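Local coordinates for type IV secretion system protein VirB11 (Brucella suis, PDB 2GZA) that hydrolyses ATP as the hexameric VirB11 ATPase of the type IV secretion system, a machinery that could be required to establish the bacterium's replication niche in the host, at residues Y67-I71 and H112-S116; G287-F293 and V322-H327; L29-D35 and T118-P122; L168-Q173 and L195-I199. One frame throughout, in Å; residues are numbered along the deposited sequence.

Contact 1: Y67-I71 and H112-S116; sequences YEHLI and HGTIS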
loop_
_atom_site.group_PDB
_atom_site.type_symbol
_atom_site.label_atom_id
_atom_site.label_comp_id
_atom_site.label_asym_id
_atom_site.label_seq_id
_atom_site.Cartn_x
_atom_site.Cartn_y
_atom_site.Cartn_z
ATOM N N TYR C 67 -19.442 38.836 32.017
ATOM C CA TYR C 67 -18.700 38.474 30.815
ATOM C C TYR C 67 -17.240 38.931 30.891
ATOM O O TYR C 67 -16.331 38.138 30.643
ATOM C CB TYR C 67 -19.412 39.056 29.581
ATOM C CG TYR C 67 -18.791 38.737 28.236
ATOM C CD1 TYR C 67 -18.998 37.504 27.617
ATOM C CD2 TYR C 67 -18.022 39.683 27.568
ATOM C CE1 TYR C 67 -18.432 37.216 26.370
ATOM C CE2 TYR C 67 -17.459 39.411 26.329
ATOM C CZ TYR C 67 -17.662 38.181 25.735
ATOM O OH TYR C 67 -17.095 37.932 24.508
ATOM N N GLU C 68 -17.031 40.190 31.273
ATOM C CA GLU C 68 -15.700 40.808 31.308
ATOM C C GLU C 68 -14.741 40.126 32.288
ATOM O O GLU C 68 -13.549 40.002 32.012
ATOM C CB GLU C 68 -15.801 42.311 31.602
ATOM C CG GLU C 68 -16.744 43.090 30.666
ATOM C CD GLU C 68 -16.458 42.863 29.179
ATOM O OE1 GLU C 68 -15.273 42.890 28.786
ATOM O OE2 GLU C 68 -17.420 42.658 28.406
ATOM N N HIS C 69 -15.278 39.689 33.424
ATOM C CA HIS C 69 -14.564 38.862 34.397
ATOM C C HIS C 69 -13.937 37.636 33.739
ATOM O O HIS C 69 -12.763 37.322 33.954
ATOM C CB HIS C 69 -15.553 38.364 35.455
ATOM C CG HIS C 69 -15.444 39.048 36.782
ATOM N ND1 HIS C 69 -15.849 40.347 36.990
ATOM C CD2 HIS C 69 -15.012 38.591 37.985
ATOM C CE1 HIS C 69 -15.650 40.669 38.257
ATOM N NE2 HIS C 69 -15.142 39.621 38.883
ATOM N N LEU C 70 -14.754 36.943 32.947
ATOM C CA LEU C 70 -14.369 35.689 32.302
ATOM C C LEU C 70 -13.372 35.914 31.169
ATOM O O LEU C 70 -12.487 35.083 30.949
ATOM C CB LEU C 70 -15.602 34.953 31.774
ATOM C CG LEU C 70 -16.799 34.775 32.712
ATOM C CD1 LEU C 70 -18.049 34.422 31.916
ATOM C CD2 LEU C 70 -16.528 33.743 33.809
ATOM N N ILE C 71 -13.523 37.040 30.468
ATOM C CA ILE C 71 -12.578 37.464 29.439
ATOM C C ILE C 71 -11.196 37.586 30.074
ATOM O O ILE C 71 -10.223 36.986 29.608
ATOM C CB ILE C 71 -13.009 38.822 28.774
ATOM C CG1 ILE C 71 -14.277 38.658 27.921
ATOM C CG2 ILE C 71 -11.875 39.440 27.942
ATOM C CD1 ILE C 71 -14.090 37.908 26.601
ATOM N N HIS C 112 -22.248 33.633 21.590
ATOM C CA HIS C 112 -21.863 35.028 21.794
ATOM C C HIS C 112 -22.380 35.570 23.118
ATOM O O HIS C 112 -23.481 35.225 23.554
ATOM C CB HIS C 112 -22.298 35.916 20.622
ATOM C CG HIS C 112 -23.773 36.138 20.533
ATOM N ND1 HIS C 112 -24.588 35.416 19.685
ATOM C CD2 HIS C 112 -24.581 37.016 21.176
ATOM C CE1 HIS C 112 -25.834 35.831 19.815
ATOM N NE2 HIS C 112 -25.857 36.801 20.713
ATOM N N GLY C 113 -21.567 36.410 23.748
ATOM C CA GLY C 113 -21.872 36.947 25.060
ATOM C C GLY C 113 -21.721 35.920 26.163
ATOM O O GLY C 113 -22.170 36.156 27.286
ATOM N N THR C 114 -21.111 34.776 25.841
ATOM C CA THR C 114 -20.784 33.733 26.829
ATOM C C THR C 114 -19.318 33.316 26.738
ATOM O O THR C 114 -18.699 33.418 25.683
ATOM C CB THR C 114 -21.630 32.440 26.654
ATOM O OG1 THR C 114 -21.215 31.747 25.471
ATOM C CG2 THR C 114 -23.117 32.742 26.566
ATOM N N ILE C 115 -18.781 32.849 27.863
ATOM C CA ILE C 115 -17.502 32.152 27.905
ATOM C C ILE C 115 -17.754 30.809 28.579
ATOM O O ILE C 115 -18.510 30.735 29.548
ATOM C CB ILE C 115 -16.451 32.931 28.722
ATOM C CG1 ILE C 115 -16.335 34.380 28.237
ATOM C CG2 ILE C 115 -15.099 32.200 28.740
ATOM C CD1 ILE C 115 -15.586 34.565 26.939
ATOM N N SER C 116 -17.134 29.753 28.068
ATOM C CA SER C 116 -17.225 28.451 28.721
ATOM C C SER C 116 -15.951 28.109 29.474
ATOM O O SER C 116 -14.860 28.078 28.897
ATOM C CB SER C 116 -17.559 27.330 27.728
ATOM O OG SER C 116 -17.633 26.083 28.401
#

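Contact 2: G287-F293 and V322-H327; sequences GSCELTF and VDVVVH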
loop_
_atom_site.group_PDB
_atom_site.type_symbol
_atom_site.label_atom_id
_atom_site.label_comp_id
_atom_site.label_asym_id
_atom_site.label_seq_id
_atom_site.Cartn_x
_atom_site.Cartn_y
_atom_site.Cartn_z
ATOM N N GLY C 287 -29.308 8.157 1.975
ATOM C CA GLY C 287 -30.519 7.680 1.322
ATOM C C GLY C 287 -31.139 6.452 1.955
ATOM O O GLY C 287 -32.168 5.977 1.486
ATOM N N SER C 288 -30.504 5.930 3.005
ATOM C CA SER C 288 -31.026 4.799 3.767
ATOM C C SER C 288 -30.124 4.554 4.966
ATOM O O SER C 288 -29.111 5.225 5.130
ATOM C CB SER C 288 -31.133 3.541 2.899
ATOM O OG SER C 288 -29.854 3.103 2.493
ATOM N N CYS C 289 -30.501 3.595 5.803
ATOM C CA CYS C 289 -29.695 3.230 6.946
ATOM C C CYS C 289 -28.367 2.664 6.489
ATOM O O CYS C 289 -27.324 3.033 7.032
ATOM C CB CYS C 289 -30.450 2.257 7.833
ATOM S SG CYS C 289 -31.871 3.054 8.598
ATOM N N GLU C 290 -28.398 1.822 5.458
ATOM C CA GLU C 290 -27.174 1.168 5.015
ATOM C C GLU C 290 -26.249 2.159 4.343
ATOM O O GLU C 290 -25.032 2.074 4.464
ATOM C CB GLU C 290 -27.444 -0.060 4.145
ATOM C CG GLU C 290 -27.750 0.173 2.676
ATOM C CD GLU C 290 -27.776 -1.131 1.882
ATOM O OE1 GLU C 290 -28.707 -1.331 1.073
ATOM O OE2 GLU C 290 -26.870 -1.971 2.068
ATOM N N LEU C 291 -26.849 3.127 3.671
ATOM C CA LEU C 291 -26.113 4.204 3.041
ATOM C C LEU C 291 -25.529 5.191 4.055
ATOM O O LEU C 291 -24.571 5.894 3.741
ATOM C CB LEU C 291 -26.993 4.920 2.009
ATOM C CG LEU C 291 -27.233 4.235 0.647
ATOM C CD1 LEU C 291 -28.352 4.914 -0.139
ATOM C CD2 LEU C 291 -25.979 4.167 -0.200
ATOM N N THR C 292 -26.100 5.242 5.260
ATOM C CA THR C 292 -25.521 6.015 6.357
ATOM C C THR C 292 -24.133 5.470 6.715
ATOM O O THR C 292 -23.154 6.202 6.643
ATOM C CB THR C 292 -26.420 6.027 7.600
ATOM O OG1 THR C 292 -27.741 6.413 7.222
ATOM C CG2 THR C 292 -25.887 6.990 8.630
ATOM N N PHE C 293 -24.054 4.193 7.074
ATOM C CA PHE C 293 -22.777 3.573 7.417
ATOM C C PHE C 293 -21.813 3.681 6.246
ATOM O O PHE C 293 -20.615 3.901 6.427
ATOM C CB PHE C 293 -22.958 2.111 7.837
ATOM C CG PHE C 293 -23.541 1.952 9.209
ATOM C CD1 PHE C 293 -22.765 2.174 10.336
ATOM C CD2 PHE C 293 -24.869 1.587 9.371
ATOM C CE1 PHE C 293 -23.301 2.029 11.613
ATOM C CE2 PHE C 293 -25.415 1.442 10.633
ATOM C CZ PHE C 293 -24.628 1.666 11.762
ATOM N N VAL C 322 -21.954 3.036 16.842
ATOM C CA VAL C 322 -23.281 3.528 16.460
ATOM C C VAL C 322 -24.342 2.493 16.776
ATOM O O VAL C 322 -24.354 1.415 16.188
ATOM C CB VAL C 322 -23.363 3.923 14.944
ATOM C CG1 VAL C 322 -24.779 4.330 14.567
ATOM C CG2 VAL C 322 -22.397 5.055 14.620
ATOM N N ASP C 323 -25.236 2.831 17.697
ATOM C CA ASP C 323 -26.246 1.893 18.174
ATOM C C ASP C 323 -27.491 1.906 17.298
ATOM O O ASP C 323 -27.996 0.849 16.914
ATOM C CB ASP C 323 -26.621 2.193 19.623
ATOM C CG ASP C 323 -25.476 1.949 20.578
ATOM O OD1 ASP C 323 -24.907 0.839 20.535
ATOM O OD2 ASP C 323 -25.149 2.870 21.365
ATOM N N VAL C 324 -27.988 3.101 16.990
ATOM C CA VAL C 324 -29.235 3.245 16.258
ATOM C C VAL C 324 -29.064 4.213 15.093
ATOM O O VAL C 324 -28.411 5.242 15.222
ATOM C CB VAL C 324 -30.387 3.727 17.185
ATOM C CG1 VAL C 324 -31.688 3.886 16.411
ATOM C CG2 VAL C 324 -30.585 2.771 18.356
ATOM N N VAL C 325 -29.637 3.863 13.946
ATOM C CA VAL C 325 -29.756 4.787 12.823
ATOM C C VAL C 325 -31.236 4.932 12.474
ATOM O O VAL C 325 -31.895 3.948 12.127
ATOM C CB VAL C 325 -28.975 4.311 11.554
ATOM C CG1 VAL C 325 -29.156 5.300 10.395
ATOM C CG2 VAL C 325 -27.499 4.114 11.849
ATOM N N VAL C 326 -31.754 6.151 12.581
ATOM C CA VAL C 326 -33.136 6.441 12.206
ATOM C C VAL C 326 -33.148 7.169 10.877
ATOM O O VAL C 326 -32.577 8.248 10.760
ATOM C CB VAL C 326 -33.845 7.347 13.228
ATOM C CG1 VAL C 326 -35.361 7.247 13.058
ATOM C CG2 VAL C 326 -33.428 7.009 14.652
ATOM N N HIS C 327 -33.792 6.584 9.873
ATOM C CA HIS C 327 -33.851 7.213 8.558
ATOM C C HIS C 327 -35.180 7.899 8.320
ATOM O O HIS C 327 -36.229 7.291 8.469
ATOM C CB HIS C 327 -33.563 6.215 7.440
ATOM C CG HIS C 327 -33.666 6.805 6.065
ATOM N ND1 HIS C 327 -32.763 7.725 5.583
ATOM C CD2 HIS C 327 -34.571 6.616 5.075
ATOM C CE1 HIS C 327 -33.106 8.074 4.354
ATOM N NE2 HIS C 327 -34.200 7.415 4.021
#

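Contact 3: L29-D35 and T118-P122; sequences LRPWLDD and TIRKP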
loop_
_atom_site.group_PDB
_atom_site.type_symbol
_atom_site.label_atom_id
_atom_site.label_comp_id
_atom_site.label_asym_id
_atom_site.label_seq_id
_atom_site.Cartn_x
_atom_site.Cartn_y
_atom_site.Cartn_z
ATOM N N LEU C 29 -14.882 32.161 42.108
ATOM C CA LEU C 29 -15.069 30.704 42.080
ATOM C C LEU C 29 -14.417 30.020 43.281
ATOM O O LEU C 29 -14.442 28.791 43.405
ATOM C CB LEU C 29 -14.539 30.118 40.764
ATOM C CG LEU C 29 -15.181 30.636 39.470
ATOM C CD1 LEU C 29 -14.513 30.048 38.238
ATOM C CD2 LEU C 29 -16.687 30.378 39.449
ATOM N N ARG C 30 -13.862 30.842 44.167
ATOM C CA ARG C 30 -13.133 30.400 45.353
ATOM C C ARG C 30 -13.896 29.393 46.221
ATOM O O ARG C 30 -13.322 28.375 46.599
ATOM C CB ARG C 30 -12.670 31.623 46.159
ATOM C CG ARG C 30 -11.349 31.449 46.916
ATOM C CD ARG C 30 -10.120 31.860 46.090
ATOM N NE ARG C 30 -9.764 30.887 45.057
ATOM C CZ ARG C 30 -9.175 29.718 45.293
ATOM N NH1 ARG C 30 -8.876 29.359 46.533
ATOM N NH2 ARG C 30 -8.892 28.897 44.291
ATOM N N PRO C 31 -15.184 29.658 46.524
ATOM C CA PRO C 31 -15.973 28.715 47.331
ATOM C C PRO C 31 -16.018 27.288 46.778
ATOM O O PRO C 31 -15.848 26.338 47.550
ATOM C CB PRO C 31 -17.370 29.344 47.330
ATOM C CG PRO C 31 -17.121 30.793 47.130
ATOM C CD PRO C 31 -15.972 30.857 46.179
ATOM N N TRP C 32 -16.224 27.154 45.465
ATOM C CA TRP C 32 -16.328 25.851 44.814
ATOM C C TRP C 32 -14.962 25.206 44.629
ATOM O O TRP C 32 -14.822 23.983 44.693
ATOM C CB TRP C 32 -17.029 25.989 43.459
ATOM C CG TRP C 32 -18.406 26.544 43.578
ATOM C CD1 TRP C 32 -19.551 25.844 43.799
ATOM C CD2 TRP C 32 -18.787 27.920 43.502
ATOM N NE1 TRP C 32 -20.624 26.696 43.861
ATOM C CE2 TRP C 32 -20.181 27.976 43.681
ATOM C CE3 TRP C 32 -18.085 29.109 43.303
ATOM C CZ2 TRP C 32 -20.888 29.173 43.659
ATOM C CZ3 TRP C 32 -18.787 30.298 43.283
ATOM C CH2 TRP C 32 -20.174 30.322 43.462
ATOM N N LEU C 33 -13.960 26.043 44.401
ATOM C CA LEU C 33 -12.593 25.587 44.174
ATOM C C LEU C 33 -11.951 25.007 45.438
ATOM O O LEU C 33 -11.093 24.128 45.351
ATOM C CB LEU C 33 -11.726 26.708 43.576
ATOM C CG LEU C 33 -11.999 27.152 42.123
ATOM C CD1 LEU C 33 -11.139 28.332 41.693
ATOM C CD2 LEU C 33 -11.848 26.015 41.124
ATOM N N ASP C 34 -12.384 25.488 46.602
ATOM C CA ASP C 34 -11.821 25.056 47.882
ATOM C C ASP C 34 -12.565 23.888 48.540
ATOM O O ASP C 34 -12.003 23.199 49.406
ATOM C CB ASP C 34 -11.724 26.245 48.851
ATOM C CG ASP C 34 -10.750 27.318 48.379
ATOM O OD1 ASP C 34 -9.765 26.984 47.688
ATOM O OD2 ASP C 34 -10.964 28.503 48.706
ATOM N N ASP C 35 -13.815 23.673 48.133
ATOM C CA ASP C 35 -14.624 22.599 48.692
ATOM C C ASP C 35 -14.154 21.253 48.144
ATOM O O ASP C 35 -14.252 21.005 46.935
ATOM C CB ASP C 35 -16.105 22.835 48.398
ATOM C CG ASP C 35 -17.014 22.058 49.329
ATOM O OD1 ASP C 35 -18.023 22.643 49.774
ATOM O OD2 ASP C 35 -16.732 20.871 49.614
ATOM N N THR C 118 -14.322 25.199 32.165
ATOM C CA THR C 118 -14.429 23.927 32.864
ATOM C C THR C 118 -13.163 23.657 33.652
ATOM O O THR C 118 -12.071 23.585 33.095
ATOM C CB THR C 118 -14.732 22.776 31.918
ATOM O OG1 THR C 118 -15.914 23.085 31.173
ATOM C CG2 THR C 118 -14.945 21.494 32.724
ATOM N N ILE C 119 -13.325 23.523 34.960
ATOM C CA ILE C 119 -12.204 23.295 35.850
ATOM C C ILE C 119 -12.284 21.895 36.436
ATOM O O ILE C 119 -13.206 21.568 37.185
ATOM C CB ILE C 119 -12.127 24.398 36.951
ATOM C CG1 ILE C 119 -11.882 25.767 36.306
ATOM C CG2 ILE C 119 -11.040 24.084 37.967
ATOM C CD1 ILE C 119 -12.192 26.956 37.192
ATOM N N ARG C 120 -11.320 21.076 36.049
ATOM C CA ARG C 120 -11.179 19.739 36.585
ATOM C C ARG C 120 -10.320 19.822 37.831
ATOM O O ARG C 120 -9.298 20.503 37.847
ATOM C CB ARG C 120 -10.546 18.809 35.550
ATOM N N LYS C 121 -10.718 19.119 38.872
ATOM C CA LYS C 121 -9.926 19.118 40.095
ATOM C C LYS C 121 -9.195 17.802 40.336
ATOM O O LYS C 121 -9.714 16.731 40.044
ATOM C CB LYS C 121 -10.800 19.494 41.290
ATOM C CG LYS C 121 -11.074 20.988 41.391
ATOM C CD LYS C 121 -12.237 21.296 42.320
ATOM C CE LYS C 121 -11.790 21.360 43.784
ATOM N NZ LYS C 121 -12.901 21.786 44.678
ATOM N N PRO C 122 -7.952 17.915 40.845
ATOM C CA PRO C 122 -7.107 16.793 41.271
ATOM C C PRO C 122 -7.596 16.106 42.562
ATOM O O PRO C 122 -8.317 16.697 43.366
ATOM C CB PRO C 122 -5.731 17.422 41.479
ATOM C CG PRO C 122 -5.987 18.875 41.645
ATOM C CD PRO C 122 -7.171 19.165 40.771
#

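Contact 4: L168-Q173 and L195-I199; sequences LRRAVQ and LMQEI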
loop_
_atom_site.group_PDB
_atom_site.type_symbol
_atom_site.label_atom_id
_atom_site.label_comp_id
_atom_site.label_asym_id
_atom_site.label_seq_id
_atom_site.Cartn_x
_atom_site.Cartn_y
_atom_site.Cartn_z
ATOM N N LEU C 168 -37.467 4.889 20.478
ATOM C CA LEU C 168 -36.618 6.060 20.364
ATOM C C LEU C 168 -36.455 6.770 21.696
ATOM O O LEU C 168 -35.339 7.168 22.037
ATOM C CB LEU C 168 -37.129 7.007 19.273
ATOM C CG LEU C 168 -37.038 6.502 17.824
ATOM C CD1 LEU C 168 -37.599 7.527 16.864
ATOM C CD2 LEU C 168 -35.620 6.141 17.424
ATOM N N ARG C 169 -37.551 6.904 22.447
ATOM C CA ARG C 169 -37.503 7.472 23.796
ATOM C C ARG C 169 -36.589 6.658 24.712
ATOM O O ARG C 169 -35.732 7.217 25.405
ATOM C CB ARG C 169 -38.895 7.575 24.421
ATOM C CG ARG C 169 -38.851 8.002 25.900
ATOM C CD ARG C 169 -40.220 8.144 26.528
ATOM N NE ARG C 169 -40.858 9.389 26.130
ATOM C CZ ARG C 169 -41.953 9.472 25.380
ATOM N NH1 ARG C 169 -42.568 8.375 24.944
ATOM N NH2 ARG C 169 -42.443 10.664 25.075
ATOM N N ARG C 170 -36.768 5.342 24.708
ATOM C CA ARG C 170 -35.942 4.464 25.528
ATOM C C ARG C 170 -34.474 4.509 25.127
ATOM O O ARG C 170 -33.601 4.555 25.994
ATOM C CB ARG C 170 -36.460 3.023 25.514
ATOM C CG ARG C 170 -37.693 2.779 26.396
ATOM C CD ARG C 170 -37.430 3.088 27.874
ATOM N NE ARG C 170 -36.655 2.046 28.545
ATOM C CZ ARG C 170 -35.865 2.239 29.603
ATOM N NH1 ARG C 170 -35.712 3.447 30.127
ATOM N NH2 ARG C 170 -35.214 1.214 30.129
ATOM N N ALA C 171 -34.212 4.512 23.820
ATOM C CA ALA C 171 -32.845 4.570 23.299
ATOM C C ALA C 171 -32.079 5.784 23.815
ATOM O O ALA C 171 -30.915 5.658 24.185
ATOM C CB ALA C 171 -32.843 4.533 21.778
ATOM N N VAL C 172 -32.747 6.939 23.852
ATOM C CA VAL C 172 -32.164 8.173 24.384
ATOM C C VAL C 172 -31.944 8.068 25.894
ATOM O O VAL C 172 -30.920 8.513 26.410
ATOM C CB VAL C 172 -33.028 9.421 24.067
ATOM C CG1 VAL C 172 -32.400 10.662 24.658
ATOM C CG2 VAL C 172 -33.218 9.600 22.558
ATOM N N GLN C 173 -32.909 7.473 26.588
ATOM C CA GLN C 173 -32.851 7.308 28.045
ATOM C C GLN C 173 -31.759 6.330 28.420
ATOM O O GLN C 173 -31.082 6.496 29.432
ATOM C CB GLN C 173 -34.188 6.811 28.583
ATOM C CG GLN C 173 -35.289 7.852 28.531
ATOM C CD GLN C 173 -36.650 7.317 28.940
ATOM O OE1 GLN C 173 -37.575 8.090 29.182
ATOM N NE2 GLN C 173 -36.780 5.999 29.019
ATOM N N LEU C 195 -35.667 14.249 19.794
ATOM C CA LEU C 195 -34.945 13.235 20.563
ATOM C C LEU C 195 -34.172 13.822 21.740
ATOM O O LEU C 195 -34.016 13.174 22.778
ATOM C CB LEU C 195 -33.992 12.438 19.665
ATOM C CG LEU C 195 -34.599 11.494 18.624
ATOM C CD1 LEU C 195 -33.515 10.943 17.720
ATOM C CD2 LEU C 195 -35.384 10.361 19.273
ATOM N N MET C 196 -33.690 15.048 21.571
ATOM C CA MET C 196 -32.954 15.753 22.616
ATOM C C MET C 196 -33.843 16.120 23.796
ATOM O O MET C 196 -33.361 16.228 24.928
ATOM C CB MET C 196 -32.280 16.996 22.046
ATOM C CG MET C 196 -30.914 16.747 21.425
ATOM S SD MET C 196 -30.442 17.940 20.142
ATOM C CE MET C 196 -30.769 19.503 20.934
ATOM N N GLN C 197 -35.134 16.302 23.539
ATOM C CA GLN C 197 -36.087 16.597 24.606
ATOM C C GLN C 197 -36.293 15.396 25.531
ATOM O O GLN C 197 -36.828 15.531 26.624
ATOM C CB GLN C 197 -37.411 17.093 24.024
ATOM C CG GLN C 197 -37.341 18.483 23.397
ATOM C CD GLN C 197 -36.801 19.544 24.350
ATOM O OE1 GLN C 197 -35.779 20.171 24.080
ATOM N NE2 GLN C 197 -37.482 19.738 25.473
ATOM N N GLU C 198 -35.847 14.226 25.087
ATOM C CA GLU C 198 -35.938 12.995 25.872
ATOM C C GLU C 198 -34.746 12.803 26.811
ATOM O O GLU C 198 -34.763 11.916 27.664
ATOM C CB GLU C 198 -36.076 11.772 24.960
ATOM C CG GLU C 198 -37.271 11.802 24.014
ATOM C CD GLU C 198 -38.605 11.993 24.723
ATOM O OE1 GLU C 198 -39.454 12.732 24.177
ATOM O OE2 GLU C 198 -38.810 11.411 25.815
ATOM N N ILE C 199 -33.708 13.619 26.635
ATOM C CA ILE C 199 -32.566 13.634 27.544
ATOM C C ILE C 199 -33.000 14.279 28.865
ATOM O O ILE C 199 -33.636 15.332 28.853
ATOM C CB ILE C 199 -31.347 14.389 26.930
ATOM C CG1 ILE C 199 -31.021 13.843 25.535
ATOM C CG2 ILE C 199 -30.116 14.302 27.846
ATOM C CD1 ILE C 199 -30.037 14.667 24.742
#

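Contact 1: Y67-I71 and H112-S116
Ile115 packs against Tyr67, Leu70 and Ile71 in an apolar contact between the first turn of helix 67-81 and the loop that leads into strand 116-120. Ile115 carries most of the contact. Its CG1 lies 3.7 Å from Leu70 CB, and the two side chains slide past each other in opposite directions, so that the leucine's CD1 also comes up against the isoleucine's CB. The Ile115 torsions, chi1 -52° and chi2 -76°, turn CD1 toward the helix, where it touches both Ile71 and Tyr67. Ile71 CD1 meets Ile115 CD1 at 3.7 Å, the side chains crossing at about a right angle, and Tyr67 CE1 is 3.9 Å from the same methyl.

The helix start lies against the loop that connects strands 101-105 and 116-120 of the six-stranded antiparallel sheet in the N-terminal part of this VirB11 chain; the two strands pair through Ser116 and Val105. One side of the Tyr67 ring, CD1 and CE1, also comes against the backbone of the loop. Its CD1 stands 3.5 Å from Gly113 O and its CE1 is 3.7 Å from Thr114 N, both approached obliquely. Gly113 has a positive phi of 73°, a backbone conformation glycine adopts easily. Thr114 turns its CB away from the helix and bonds through OG1 to Glu111 O, while Pro107 lies against both Tyr67 and Ile115.

Contact 2: G287-F293 and V322-H327
Ser288 O takes two bonds from Thr292: the side-chain hydroxyl OG1 donates to Ser288 O at 2.8 Å, and the backbone N of the same threonine adds a weak bond. The hydroxyl reaches the carbonyl with a C=O...donor angle of 138°. This fixes the threonine's rotation, and it meets Val325 tip to tip, OG1 lying 3.6 Å from Val325 CG1. Ser288 is also the N-cap of helix 289-300, its OG accepting from Leu291 N at 3.2 Å. From the other side of the contact, the His327 ring lies flat beneath this turn: Ser288 CA sits 3.9 Å from the centroid of the His327 ring and only 9° off its normal, a CH-pi contact.

The helix packs on strand 324-331, which runs between strands 178-182 and 339-345 in the sheet of the ATPase domain. Strand 178-182 leads into the predicted ATP-binding P-loop, and the His327 side chain comes within about 4 Å of Gly182 at its start. Further along, Cys289 SG rests 3.8 Å from His327 CB and also faces Val325. Phe293 slides past two valines: its CE2 is 3.6 Å from Val325 CG2 and its CE1 is 3.8 Å from Val322 CB. Trp344 meets the same phenyl ring edge-to-face, and Tyr319 comes against it at an intermediate tilt. Gly287 makes backbone hydrogen bonds to a neighbouring subunit.

Contact 3: L29-D35 and T118-P122
Lys121 and Ile119 both point toward the short helix 30-34, from the end of strand 116-120 and the residue after it, and they meet it in different ways: the isoleucine crosses Leu33 of the helix and Leu29 just before it, while the lysine reaches past them to the carbonyls at the helix's C-terminal end. Leu33 and Ile119 cross at about a right angle, with Leu33 CD2 3.8 Å from Ile119 CG2. Leu29 comes in obliquely one turn earlier and puts its CD1 4.0 Å from Ile119 CD1. The isoleucine's CG2 thus meets Leu33, while its CD1 touches both Leu29 and Leu33.

Lys121 bends at chi3 (84°), and the turn in its chain carries CE alongside Leu33 O and delivers NZ among the backbone oxygens. NZ donates to Trp32 O at 2.9 Å, in the carbonyl plane, and to Asp35 O at 2.7 Å, from above that carbonyl's plane (43° out of it). A third bond, from Lys121 NZ to Leu33 O at 3.0 Å, is weak. The helix lies over the antiparallel sheet of the N-terminal domain, where Ile119 pairs with Val41; Leu29 and Trp32 continue the cover onto strands 40-43 and 48-52.

Ile38 O bonds to the same ammonium, so four carbonyl oxygens gather round a group with three hydrogens. Such a nest of partial negative charge, lying at the end of a helix whose dipole is negative there, should stabilise the protonated lysine.

Contact 4: L168-Q173 and L195-I199
The guanidinium of Arg169 and the carboxylate of Glu198 stand nearly perpendicular, their planes 80° apart. Neither meets the other squarely: Glu198 OE2 is reached from above the carboxylate plane (49° out of it), and it lies tilted from the guanidinium plane of Arg169. The resulting salt bridge runs through a bent hydrogen bond from Arg169 NE to Glu198 OE2, 2.9 Å long with an angle of 134° at the hydrogen.

It joins helix 164-173 to the type I turn Met196-Ile199 at the C-terminal end of the helix after the P-loop of the nucleotide-binding fold. Both helices pack on Ile178 of strand 178-182. Arg169 NH2 forms a salt bridge with Glu130 of a neighbouring subunit, whose Leu129 packs on both Arg169 and Glu198. Held from two sides, the guanidinium is probably fixed in place at the subunit boundary.

Beneath this bridge Val172 points toward the turn. Its CG1 branch, anti to the backbone N, comes 3.5 Å from Leu195 O and 3.9 Å from Glu198 CB, lying against the backbone there. CG2, the other branch, turns to Leu195 CD2 at 4.0 Å. That same leucine methyl also meets Leu168 CB at 3.8 Å, bringing in the preceding turn of the helix. Val172 and Ile199 cross at about a right angle, with Val172 CG1 3.6 Å from Ile199 CG1.

How the contacts relate
After helix 13-26 the chain forms helix 30-34, and contact 3 closes when strand 116-120 ends beside it. Contact 1 opens and closes within that span, tying the start of helix 67-81 to the loop just before the same strand; the pair places one helix beside the loop entering strand 116-120 and another beside its far end. Contact 4 follows in series, a short closure across strand 178-182 and the P-loop, and contact 2 comes last, joining helix 289-300 to strand 324-331. These later two touch directly, Val326 CG2 lying 3.6 Å from Leu168 CD2, and both reach a second subunit. Contacts 1 and 2 lie about 39 Å apart between centres.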